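Local coordinates for protein bottromycin amidohydrolase (Streptomyces purpureus, PDB 6I5S) that is a thiazoline-specific, two-zinc amidohydrolase that acts as a gatekeeper of bottromycin biosynthesis, probably by hydrolysing an amide bond of a thiazoline-bearing intermediate, at residues E60-G64 against V65-W69; S98-S101 against D102-L106; H123-A126 against A127-R131. One frame throughout, in Å; residues are numbered along the deposited sequence.

Contact 1: residues E60-G64 against V65-W69; sequences EVADG and VVAGW
Glu-60 turns its CG trans to its own nitrogen (chi1 179°) and runs on extended, so that the aliphatic part of the chain passes beside the methyl of Ala-67; Glu-60 CG lies 3.8 Å from Ala-67 CB. The same methyl, Ala-67 CB, also meets Ala-62 CB, at 4.0 Å, and thus touches Glu-60 and Ala-62, whose side chains lie on the same face of the sheet. This is a beta hairpin, with strands 60-62 and 65-69 joined by a type I' turn from Ala-62 to Val-65. At the turn the two bonds between the end residues differ: Ala-62 N reaches Val-65 O at 2.9 Å in the carbonyl plane, whereas Val-65 N approaches Ala-62 O from above that plane. Further out the pairing breaks step in a classic beta bulge. Ala-67 and Gly-68 both face Glu-60, whose O takes a bond of 2.8 Å from Ala-67 N and a weak one from Gly-68 N, while Glu-60 N returns a nearly straight bond to Gly-68 O (177°). Val-61 CA adds a C-H contact to Val-65 O. Beyond the hairpin, Asp-63 at the turn forms a salt bridge with Arg-133, and Val-61 pairs with His-38 in the third strand of the sheet. The chemistry implies a hairpin held chiefly by backbone bonds, its side-chain contribution across these strands being slight and apolar.

Contact 2: residues S98-S101 against D102-L106; sequences SSVS and DLVGL
Asp-102 reaches back from the first turn of helix 100-108 to take hold of the chain leading into it. Its CG lies trans to its own carbonyl carbon (chi1 -54°), which carries the carboxylate toward Ser-98. There Asp-102 OD2 accepts a practically straight bond from Ser-98 N, 2.8 Å long and met nearly along the C-O axis, and a weak one of 3.4 Å from Ser-99 N. Two successive backbone amides therefore share one oxygen, while OD1 forms a salt bridge with Arg-300. With an alanine here, Arg-300 would probably lose its carboxylate mate and the amides of Ser-98 and Ser-99 their shared acceptor. The backbone N of Asp-102 gives a weak bond to the O of Ser-99, the N-cap residue. Leu-103 N sends a second weak bond, 3.4 Å, to Ser-99 O, and Leu-103 CB rests 3.5 Å from Val-100 O. With Val-104 the regular helical pattern is established: Val-104 N meets Val-100 O at 3.0 Å, and Val-104 CG2 comes within 3.5 Å of that oxygen while touching Val-100 CG2 more distantly. Gly-105 N continues the series to Ser-101 O, again at 3.0 Å, and Leu-106 N bonds to Asp-102 O. The helix is the connection of a beta-alpha-beta unit between strands 84-95 and 111-116. Val-100 and Val-104 pack on Leu-28 of helix 23-31, Val-104 also reaches Leu-437 and Arg-441 of helix 431-444, and on the sheet Leu-103 and Leu-106 rest against Tyr-114 of strand 111-116.

Contact 3: residues H123-A126 against A127-R131; sequences HLLA and AGVHR
Leu-125 and Val-129, one helical turn apart, make the apolar side-chain contact across this stretch of helix 121-132. Leu-125 swings CG trans to its backbone nitrogen (chi1 -176°), and Leu-125 CD1 then meets Val-129 CG2 obliquely at 3.9 Å. The closer packing is of side chain on backbone. Val-129 CG2 also rests 3.5 Å from Leu-125 O, the oxygen that accepts the Val-129 N bond at 2.9 Å, and Ala-127 CB lies 3.4 Å from Leu-124 O. Regular i to i+4 bonds run alongside: Ala-127 N to His-123 O, Gly-128 N to Leu-124 O and His-130 N to Ala-126 O, each 3.0 Å long. Leu-125 O is shared, for Gly-128 N adds a weak bond to it.

The buried residues are His-123, Ala-126, Ala-127, Val-129 and His-130. Both ring nitrogens of His-123 are engaged, NE2 with Val-97 O and ND1 with Glu-120 N, which fixes the ring's rotation. Leu-124, Leu-125 and Gly-128 are partly exposed; Gly-128 brings no side chain to the contact, and of the two leucines only Leu-125 makes an apolar side-chain contact within it, through CD1 on the buried Val-129. In the fold, the helix links parallel strands 111-116 and 139-142 as the crossover of a beta-alpha-beta unit. His-123 packs on Tyr-114 and Gln-116 of the first strand and on Val-142 of the second, where Ala-127 meets Pro-140 and His-130 meets Arg-139.

Contacts 2 and 3 are both buried and belong to successive beta-alpha-beta units that share strand 111-116; Tyr-114 of that strand is touched from both helices. Their centres lie 14 Å apart. Contact 1 is more peripheral, its centre 26 Å from that of the chain, in a separate antiparallel three-strand sheet, although the salt bridge of Asp-63 with Arg-133 ties its turn to the chain just beyond helix 121-132. The chemistry follows place: cross-strand backbone bonds with a bulge in contact 1, a buried carboxylate gripping a helix start in contact 2, and ordinary helical bonds with a small apolar contact in contact 3.

Contact 1: residues E60-G64 against V65-W69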
loop_
_atom_site.group_PDB
_atom_site.type_symbol
_atom_site.label_atom_id
_atom_site.label_comp_id
_atom_site.label_asym_id
_atom_site.label_seq_id
_atom_site.Cartn_x
_atom_site.Cartn_y
_atom_site.Cartn_z
ATOM N N GLU A 60 2.578 -5.153 -27.145
ATOM C CA GLU A 60 2.211 -3.900 -27.790
ATOM C C GLU A 60 1.395 -3.047 -26.832
ATOM O O GLU A 60 0.355 -3.493 -26.316
ATOM C CB GLU A 60 1.417 -4.161 -29.063
ATOM C CG GLU A 60 1.006 -2.878 -29.734
ATOM C CD GLU A 60 0.141 -3.082 -30.939
ATOM O OE1 GLU A 60 -0.009 -4.237 -31.396
ATOM O OE2 GLU A 60 -0.388 -2.060 -31.420
ATOM N N VAL A 61 1.892 -1.841 -26.559
ATOM C CA VAL A 61 1.188 -0.831 -25.761
ATOM C C VAL A 61 0.802 0.307 -26.694
ATOM O O VAL A 61 1.645 0.819 -27.438
ATOM C CB VAL A 61 2.073 -0.324 -24.612
ATOM C CG1 VAL A 61 1.386 0.775 -23.842
ATOM C CG2 VAL A 61 2.420 -1.469 -23.654
ATOM N N ALA A 62 -0.463 0.700 -26.651
ATOM C CA ALA A 62 -0.999 1.736 -27.525
ATOM C C ALA A 62 -1.704 2.761 -26.650
ATOM O O ALA A 62 -2.718 2.450 -26.026
ATOM C CB ALA A 62 -1.952 1.133 -28.544
ATOM N N ASP A 63 -1.168 3.987 -26.611
ATOM C CA ASP A 63 -1.772 5.077 -25.835
ATOM C C ASP A 63 -2.061 4.635 -24.410
ATOM O O ASP A 63 -3.125 4.909 -23.855
ATOM C CB ASP A 63 -3.068 5.588 -26.488
ATOM C CG ASP A 63 -3.478 6.952 -25.963
ATOM O OD1 ASP A 63 -2.579 7.715 -25.547
ATOM O OD2 ASP A 63 -4.677 7.264 -25.967
ATOM N N GLY A 64 -1.090 3.942 -23.803
ATOM C CA GLY A 64 -1.185 3.562 -22.421
ATOM C C GLY A 64 -2.118 2.401 -22.120
ATOM O O GLY A 64 -2.519 2.227 -20.975
ATOM N N VAL A 65 -2.506 1.624 -23.119
ATOM C CA VAL A 65 -3.364 0.465 -22.916
ATOM C C VAL A 65 -2.650 -0.746 -23.486
ATOM O O VAL A 65 -2.014 -0.653 -24.539
ATOM C CB VAL A 65 -4.743 0.658 -23.605
ATOM C CG1 VAL A 65 -5.536 -0.620 -23.594
ATOM C CG2 VAL A 65 -5.512 1.814 -22.958
ATOM N N VAL A 66 -2.765 -1.886 -22.804
ATOM C CA VAL A 66 -2.214 -3.122 -23.342
ATOM C C VAL A 66 -3.014 -3.509 -24.587
ATOM O O VAL A 66 -4.187 -3.878 -24.512
ATOM C CB VAL A 66 -2.222 -4.227 -22.287
ATOM C CG1 VAL A 66 -1.799 -5.559 -22.861
ATOM C CG2 VAL A 66 -1.311 -3.835 -21.149
ATOM N N ALA A 67 -2.376 -3.419 -25.748
ATOM C CA ALA A 67 -3.055 -3.695 -27.002
ATOM C C ALA A 67 -2.992 -5.164 -27.385
ATOM O O ALA A 67 -3.927 -5.662 -28.013
ATOM C CB ALA A 67 -2.456 -2.861 -28.131
ATOM N N GLY A 68 -1.911 -5.873 -27.057
ATOM C CA GLY A 68 -1.837 -7.260 -27.456
ATOM C C GLY A 68 -0.458 -7.838 -27.257
ATOM O O GLY A 68 0.507 -7.144 -26.921
ATOM N N TRP A 69 -0.390 -9.138 -27.505
ATOM C CA TRP A 69 0.805 -9.948 -27.324
ATOM C C TRP A 69 1.032 -10.703 -28.611
ATOM O O TRP A 69 0.109 -11.380 -29.076
ATOM C CB TRP A 69 0.615 -10.956 -26.171
ATOM C CG TRP A 69 0.304 -10.346 -24.858
ATOM C CD1 TRP A 69 -0.925 -10.052 -24.376
ATOM C CD2 TRP A 69 1.244 -9.927 -23.863
ATOM N NE1 TRP A 69 -0.817 -9.452 -23.150
ATOM C CE2 TRP A 69 0.510 -9.383 -22.805
ATOM C CE3 TRP A 69 2.636 -9.956 -23.770
ATOM C CZ2 TRP A 69 1.121 -8.877 -21.661
ATOM C CZ3 TRP A 69 3.233 -9.459 -22.631
ATOM C CH2 TRP A 69 2.485 -8.928 -21.598
#

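Contact 2: residues S98-S101 against D102-L106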
loop_
_atom_site.group_PDB
_atom_site.type_symbol
_atom_site.label_atom_id
_atom_site.label_comp_id
_atom_site.label_asym_id
_atom_site.label_seq_id
_atom_site.Cartn_x
_atom_site.Cartn_y
_atom_site.Cartn_z
ATOM N N SER A 98 0.882 11.761 1.671
ATOM C CA SER A 98 0.751 13.127 2.140
ATOM C C SER A 98 1.621 14.105 1.371
ATOM O O SER A 98 1.480 15.321 1.566
ATOM C CB SER A 98 1.109 13.226 3.636
ATOM O OG SER A 98 0.172 12.509 4.391
ATOM N N SER A 99 2.496 13.612 0.508
ATOM C CA SER A 99 3.410 14.480 -0.231
ATOM C C SER A 99 3.830 13.815 -1.534
ATOM O O SER A 99 3.719 12.597 -1.725
ATOM C CB SER A 99 4.679 14.827 0.578
ATOM O OG SER A 99 5.516 13.731 0.622
ATOM N N VAL A 100 4.295 14.660 -2.459
ATOM C CA VAL A 100 4.833 14.135 -3.713
ATOM C C VAL A 100 6.033 13.215 -3.475
ATOM O O VAL A 100 6.277 12.306 -4.275
ATOM C CB VAL A 100 5.189 15.307 -4.649
ATOM C CG1 VAL A 100 6.254 16.179 -4.028
ATOM C CG2 VAL A 100 5.646 14.793 -6.000
ATOM N N SER A 101 6.761 13.392 -2.367
ATOM C CA SER A 101 7.828 12.451 -2.015
ATOM C C SER A 101 7.302 11.025 -1.934
ATOM O O SER A 101 7.954 10.080 -2.383
ATOM C CB SER A 101 8.458 12.893 -0.701
ATOM O OG SER A 101 9.390 11.929 -0.262
ATOM N N ASP A 102 6.146 10.834 -1.294
ATOM C CA ASP A 102 5.543 9.508 -1.216
ATOM C C ASP A 102 5.206 8.962 -2.597
ATOM O O ASP A 102 5.365 7.766 -2.851
ATOM C CB ASP A 102 4.266 9.554 -0.374
ATOM C CG ASP A 102 4.464 10.160 0.995
ATOM O OD1 ASP A 102 5.601 10.169 1.508
ATOM O OD2 ASP A 102 3.454 10.586 1.635
ATOM N N LEU A 103 4.656 9.805 -3.479
ATOM C CA LEU A 103 4.264 9.343 -4.801
ATOM C C LEU A 103 5.479 8.839 -5.576
ATOM O O LEU A 103 5.430 7.789 -6.231
ATOM C CB LEU A 103 3.557 10.487 -5.550
ATOM C CG LEU A 103 2.184 10.953 -4.979
ATOM C CD1 LEU A 103 1.725 12.181 -5.725
ATOM C CD2 LEU A 103 1.173 9.851 -5.101
ATOM N N VAL A 104 6.593 9.562 -5.483
ATOM C CA VAL A 104 7.817 9.148 -6.166
ATOM C C VAL A 104 8.374 7.866 -5.577
ATOM O O VAL A 104 8.770 6.959 -6.316
ATOM C CB VAL A 104 8.855 10.294 -6.146
ATOM C CG1 VAL A 104 10.204 9.750 -6.682
ATOM C CG2 VAL A 104 8.369 11.512 -6.983
ATOM N N GLY A 105 8.377 7.749 -4.239
ATOM C CA GLY A 105 8.831 6.520 -3.598
ATOM C C GLY A 105 8.052 5.305 -4.053
ATOM O O GLY A 105 8.636 4.263 -4.378
ATOM N N LEU A 106 6.717 5.431 -4.136
ATOM C CA LEU A 106 5.924 4.310 -4.624
ATOM C C LEU A 106 6.315 3.923 -6.046
ATOM O O LEU A 106 6.572 2.732 -6.304
ATOM C CB LEU A 106 4.428 4.622 -4.522
ATOM C CG LEU A 106 3.901 4.773 -3.101
ATOM C CD1 LEU A 106 2.485 5.315 -3.115
ATOM C CD2 LEU A 106 3.945 3.471 -2.320
#

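Contact 3: residues H123-A126 against A127-R131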
loop_
_atom_site.group_PDB
_atom_site.type_symbol
_atom_site.label_atom_id
_atom_site.label_comp_id
_atom_site.label_asym_id
_atom_site.label_seq_id
_atom_site.Cartn_x
_atom_site.Cartn_y
_atom_site.Cartn_z
ATOM N N HIS A 123 -6.469 13.940 -2.697
ATOM C CA HIS A 123 -6.264 12.705 -3.422
ATOM C C HIS A 123 -7.174 12.551 -4.625
ATOM O O HIS A 123 -6.769 11.912 -5.608
ATOM C CB HIS A 123 -6.445 11.512 -2.483
ATOM C CG HIS A 123 -5.532 11.560 -1.325
ATOM N ND1 HIS A 123 -5.904 12.081 -0.100
ATOM C CD2 HIS A 123 -4.227 11.200 -1.212
ATOM C CE1 HIS A 123 -4.869 12.043 0.715
ATOM N NE2 HIS A 123 -3.836 11.532 0.060
ATOM N N LEU A 124 -8.400 13.070 -4.570
ATOM C CA LEU A 124 -9.229 13.115 -5.770
ATOM C C LEU A 124 -8.598 13.999 -6.817
ATOM O O LEU A 124 -8.677 13.708 -8.015
ATOM C CB LEU A 124 -10.618 13.637 -5.421
ATOM C CG LEU A 124 -11.421 12.687 -4.472
ATOM C CD1 LEU A 124 -12.786 13.267 -4.275
ATOM C CD2 LEU A 124 -11.560 11.270 -5.029
ATOM N N LEU A 125 -8.039 15.129 -6.399
ATOM C CA LEU A 125 -7.325 15.981 -7.361
ATOM C C LEU A 125 -6.202 15.202 -8.025
ATOM O O LEU A 125 -6.038 15.233 -9.259
ATOM C CB LEU A 125 -6.793 17.238 -6.666
ATOM C CG LEU A 125 -6.107 18.323 -7.481
ATOM C CD1 LEU A 125 -4.668 17.877 -7.831
ATOM C CD2 LEU A 125 -6.869 18.685 -8.748
ATOM N N ALA A 126 -5.426 14.465 -7.223
ATOM C CA ALA A 126 -4.349 13.666 -7.774
ATOM C C ALA A 126 -4.876 12.637 -8.759
ATOM O O ALA A 126 -4.230 12.376 -9.765
ATOM C CB ALA A 126 -3.586 12.982 -6.628
ATOM N N ALA A 127 -6.061 12.056 -8.485
ATOM C CA ALA A 127 -6.680 11.135 -9.443
ATOM C C ALA A 127 -7.023 11.870 -10.743
ATOM O O ALA A 127 -6.918 11.295 -11.829
ATOM C CB ALA A 127 -7.950 10.489 -8.872
ATOM N N GLY A 128 -7.420 13.148 -10.643
ATOM C CA GLY A 128 -7.729 13.917 -11.864
ATOM C C GLY A 128 -6.464 14.157 -12.671
ATOM O O GLY A 128 -6.467 14.088 -13.908
ATOM N N VAL A 129 -5.358 14.439 -11.979
ATOM C CA VAL A 129 -4.075 14.633 -12.665
ATOM C C VAL A 129 -3.688 13.352 -13.389
ATOM O O VAL A 129 -3.133 13.385 -14.495
ATOM C CB VAL A 129 -3.009 15.063 -11.650
ATOM C CG1 VAL A 129 -1.582 14.990 -12.239
ATOM C CG2 VAL A 129 -3.329 16.435 -11.145
ATOM N N HIS A 130 -3.923 12.208 -12.750
ATOM C CA HIS A 130 -3.678 10.918 -13.396
ATOM C C HIS A 130 -4.546 10.723 -14.638
ATOM O O HIS A 130 -4.058 10.382 -15.734
ATOM C CB HIS A 130 -3.939 9.809 -12.368
ATOM C CG HIS A 130 -3.459 8.466 -12.808
ATOM N ND1 HIS A 130 -4.075 7.748 -13.811
ATOM C CD2 HIS A 130 -2.432 7.702 -12.373
ATOM C CE1 HIS A 130 -3.443 6.597 -13.966
ATOM N NE2 HIS A 130 -2.444 6.554 -13.115
ATOM N N ARG A 131 -5.846 10.957 -14.501
ATOM C CA ARG A 131 -6.745 10.858 -15.659
ATOM C C ARG A 131 -6.334 11.805 -16.778
ATOM O O ARG A 131 -6.478 11.473 -17.961
ATOM C CB ARG A 131 -8.211 11.157 -15.235
ATOM C CG ARG A 131 -8.802 10.096 -14.303
ATOM C CD ARG A 131 -10.238 10.438 -13.863
ATOM N NE ARG A 131 -10.876 9.361 -13.093
ATOM C CZ ARG A 131 -11.278 9.438 -11.825
ATOM N NH1 ARG A 131 -11.146 10.543 -11.108
ATOM N NH2 ARG A 131 -11.826 8.376 -11.247
#